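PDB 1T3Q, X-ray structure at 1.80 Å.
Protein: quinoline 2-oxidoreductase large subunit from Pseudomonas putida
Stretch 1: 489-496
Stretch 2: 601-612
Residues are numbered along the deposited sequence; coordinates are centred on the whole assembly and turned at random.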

# COMPACT_ATOMS: atom_id res chain seq x y z
N VAL B 489 -20.21 -7.88 -6.10
CA VAL B 489 -19.97 -9.29 -5.88
C VAL B 489 -19.43 -9.89 -7.16
O VAL B 489 -20.02 -9.71 -8.24
CB VAL B 489 -21.26 -10.04 -5.47
CG1 VAL B 489 -21.00 -11.54 -5.40
CG2 VAL B 489 -21.74 -9.54 -4.12
N ARG B 490 -18.30 -10.58 -7.05
CA ARG B 490 -17.69 -11.23 -8.19
C ARG B 490 -17.51 -12.69 -7.85
O ARG B 490 -17.07 -13.03 -6.76
CB ARG B 490 -16.31 -10.64 -8.50
CG ARG B 490 -15.54 -11.41 -9.58
CD ARG B 490 -14.16 -10.80 -9.84
NE ARG B 490 -13.27 -11.01 -8.70
CZ ARG B 490 -12.17 -10.29 -8.47
NH1 ARG B 490 -11.83 -9.31 -9.29
NH2 ARG B 490 -11.43 -10.55 -7.40
N ILE B 491 -17.86 -13.56 -8.79
CA ILE B 491 -17.66 -14.98 -8.58
C ILE B 491 -16.36 -15.21 -9.32
O ILE B 491 -16.29 -15.04 -10.54
CB ILE B 491 -18.76 -15.84 -9.23
CG1 ILE B 491 -20.12 -15.48 -8.63
CG2 ILE B 491 -18.44 -17.32 -9.00
CD1 ILE B 491 -21.29 -16.24 -9.25
N ASP B 492 -15.31 -15.56 -8.59
CA ASP B 492 -14.02 -15.81 -9.21
C ASP B 492 -14.10 -17.10 -10.04
O ASP B 492 -14.90 -17.99 -9.74
CB ASP B 492 -12.95 -15.87 -8.12
CG ASP B 492 -12.86 -14.57 -7.34
OD1 ASP B 492 -12.44 -13.55 -7.93
OD2 ASP B 492 -13.24 -14.55 -6.14
N PRO B 493 -13.28 -17.21 -11.10
CA PRO B 493 -13.24 -18.37 -11.99
C PRO B 493 -13.25 -19.75 -11.33
O PRO B 493 -13.92 -20.66 -11.82
CB PRO B 493 -11.97 -18.13 -12.81
CG PRO B 493 -11.94 -16.64 -12.92
CD PRO B 493 -12.28 -16.21 -11.51
N THR B 494 -12.50 -19.91 -10.24
CA THR B 494 -12.45 -21.20 -9.57
C THR B 494 -13.65 -21.47 -8.67
O THR B 494 -13.71 -22.50 -8.00
CB THR B 494 -11.16 -21.35 -8.73
OG1 THR B 494 -11.11 -20.33 -7.73
CG2 THR B 494 -9.94 -21.23 -9.63
N GLY B 495 -14.60 -20.54 -8.65
CA GLY B 495 -15.79 -20.73 -7.83
C GLY B 495 -15.77 -20.04 -6.47
O GLY B 495 -16.67 -20.23 -5.67
N LYS B 496 -14.73 -19.25 -6.21
CA LYS B 496 -14.65 -18.54 -4.94
C LYS B 496 -15.41 -17.23 -5.13
O LYS B 496 -15.75 -16.87 -6.26
CB LYS B 496 -13.18 -18.29 -4.56
CG LYS B 496 -12.38 -19.58 -4.36
CD LYS B 496 -13.06 -20.50 -3.35
CE LYS B 496 -12.20 -21.72 -3.00
NZ LYS B 496 -11.89 -22.57 -4.18
N PRO B 601 -21.28 -29.24 -10.05
CA PRO B 601 -20.70 -28.43 -8.98
C PRO B 601 -20.64 -26.96 -9.40
O PRO B 601 -20.50 -26.64 -10.59
CB PRO B 601 -19.31 -29.05 -8.78
CG PRO B 601 -19.03 -29.74 -10.08
CD PRO B 601 -20.36 -30.31 -10.46
N PHE B 602 -20.77 -26.07 -8.43
CA PHE B 602 -20.74 -24.63 -8.67
C PHE B 602 -19.51 -24.23 -9.48
O PHE B 602 -19.61 -23.49 -10.46
CB PHE B 602 -20.73 -23.91 -7.32
CG PHE B 602 -20.75 -22.41 -7.41
CD1 PHE B 602 -21.87 -21.74 -7.90
CD2 PHE B 602 -19.65 -21.67 -6.98
CE1 PHE B 602 -21.90 -20.35 -7.94
CE2 PHE B 602 -19.67 -20.27 -7.02
CZ PHE B 602 -20.80 -19.61 -7.50
N ALA B 603 -18.34 -24.74 -9.08
CA ALA B 603 -17.09 -24.42 -9.76
C ALA B 603 -17.10 -24.81 -11.24
O ALA B 603 -16.48 -24.13 -12.07
CB ALA B 603 -15.93 -25.11 -9.06
N GLU B 604 -17.81 -25.88 -11.58
CA GLU B 604 -17.86 -26.31 -12.97
C GLU B 604 -18.70 -25.37 -13.83
O GLU B 604 -18.34 -25.07 -14.97
CB GLU B 604 -18.41 -27.74 -13.08
CG GLU B 604 -18.43 -28.27 -14.51
CD GLU B 604 -18.90 -29.72 -14.60
OE1 GLU B 604 -18.98 -30.24 -15.73
OE2 GLU B 604 -19.18 -30.33 -13.55
N VAL B 605 -19.82 -24.89 -13.29
CA VAL B 605 -20.68 -23.97 -14.04
C VAL B 605 -19.93 -22.66 -14.22
O VAL B 605 -19.87 -22.10 -15.31
CB VAL B 605 -22.00 -23.69 -13.29
CG1 VAL B 605 -22.88 -22.76 -14.14
CG2 VAL B 605 -22.74 -24.99 -13.02
N VAL B 606 -19.36 -22.16 -13.13
CA VAL B 606 -18.60 -20.91 -13.16
C VAL B 606 -17.44 -21.05 -14.14
O VAL B 606 -17.17 -20.15 -14.92
CB VAL B 606 -18.07 -20.55 -11.76
CG1 VAL B 606 -17.13 -19.34 -11.83
CG2 VAL B 606 -19.25 -20.24 -10.84
N GLY B 607 -16.76 -22.20 -14.09
CA GLY B 607 -15.65 -22.43 -14.99
C GLY B 607 -16.08 -22.25 -16.43
O GLY B 607 -15.39 -21.60 -17.23
N ALA B 608 -17.23 -22.81 -16.77
CA ALA B 608 -17.78 -22.72 -18.12
C ALA B 608 -18.20 -21.29 -18.46
O ALA B 608 -18.06 -20.85 -19.60
CB ALA B 608 -18.98 -23.67 -18.28
N ALA B 609 -18.73 -20.56 -17.48
CA ALA B 609 -19.16 -19.19 -17.72
C ALA B 609 -17.98 -18.35 -18.17
O ALA B 609 -18.09 -17.52 -19.08
CB ALA B 609 -19.78 -18.60 -16.46
N TYR B 610 -16.84 -18.56 -17.52
CA TYR B 610 -15.63 -17.82 -17.84
C TYR B 610 -14.89 -18.30 -19.08
O TYR B 610 -14.54 -17.50 -19.95
CB TYR B 610 -14.62 -17.88 -16.68
CG TYR B 610 -14.82 -16.83 -15.62
CD1 TYR B 610 -15.63 -17.07 -14.51
CD2 TYR B 610 -14.20 -15.58 -15.73
CE1 TYR B 610 -15.82 -16.09 -13.54
CE2 TYR B 610 -14.38 -14.60 -14.77
CZ TYR B 610 -15.19 -14.85 -13.68
OH TYR B 610 -15.39 -13.88 -12.74
N PHE B 611 -14.68 -19.61 -19.16
CA PHE B 611 -13.88 -20.18 -20.22
C PHE B 611 -14.46 -21.18 -21.22
O PHE B 611 -13.70 -21.83 -21.93
CB PHE B 611 -12.64 -20.82 -19.57
CG PHE B 611 -12.00 -19.96 -18.52
CD1 PHE B 611 -11.88 -20.41 -17.21
CD2 PHE B 611 -11.51 -18.69 -18.84
CE1 PHE B 611 -11.27 -19.62 -16.23
CE2 PHE B 611 -10.90 -17.90 -17.87
CZ PHE B 611 -10.78 -18.36 -16.56
N ALA B 612 -15.78 -21.33 -21.29
CA ALA B 612 -16.37 -22.28 -22.24
C ALA B 612 -17.50 -21.64 -23.03
O ALA B 612 -18.67 -21.96 -22.85
CB ALA B 612 -16.86 -23.52 -21.51
O HOH W 1 -13.98 -23.22 -11.96

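What does the strand at the start of stretch 1 offer to the helix? The strand and the helix run nearly at right angles, their directions 95° apart, and Val 489 stays out of reach. Arg 490 makes a light contact: its CG lies 4.0 Å from OH of Tyr 610, while its side chain, t at chi1 and chi2 and bent at chi3 (p), brings NE to 2.8 Å from OD1 of Asp 492 in a salt bridge within stretch 1. Ile 491 gives much more. Its CA-to-CB bond points toward the helix, and CG2 lies 3.5 Å from CG2 of Val 606 and 3.6 Å from CZ of Phe 602. Val 606 and Phe 602 are one helical turn apart, so a single branched side chain can meet both, and all three residues are buried. A flat ring and two beta-branched chains pack here with no polar group of their own to satisfy.

How is the polar backbone of this apolar region paid for? The carbonyl O of Ile 491 accepts a hydrogen bond from OH of Tyr 610 at 2.6 Å, the one direct hydrogen bond between the stretches. Tyr 610 suits the place because its CA-to-CB bond points toward stretch 1 and its ring is long enough to carry the hydroxyl to the strand's end. The acceptor lies at the edge, near the ring plane, while CG of Pro 493 packs over one face. The CA-to-CB bond of Asp 492 points away from the helix, but its carbonyl O comes 3.3 Å from CG1 of Val 606. That same O accepts a hydrogen bond from N of Gly 495 at 2.8 Å, closing a type I turn.

Why does a proline fit at the second position of that turn? With phi near -45°, Pro 493 has the backbone shape the position needs, and its ring lies over one face of Tyr 610. CG is 3.6 Å from the centroid of the Tyr 610 ring and only 8° off the ring normal, a well-centred CH-pi contact. CB also reaches CE1 of Phe 611 at 3.8 Å, so the small ring touches two aromatic side chains, and it has the largest covered area in the contact. Its carbonyl O is tied to the helix by water 1, which donates to O of Pro 493 at 2.6 Å and to O of Ala 603 at 2.7 Å, joining two acceptors that could not bond to each other.

What lets the turn come so close to the first turn of the helix? The CA-to-CB bond of Thr 494 points away; its carbonyl O lies 3.6 Å from CB of Ala 603. At Gly 495 the CA atoms of Gly 495 and Ala 603 approach to 4.4 Å. A CB on Gly 495 would sit a tight 3.2 Å from CB of Ala 603, and phi near 98° would jam it against the preceding carbonyl. The carbonyl O of Gly 495 lies at the edge of the Phe 602 ring, 3.3 Å from CE2 of Phe 602. The CA-to-CB bond of Lys 496 points away, and this residue makes no contact with the helix.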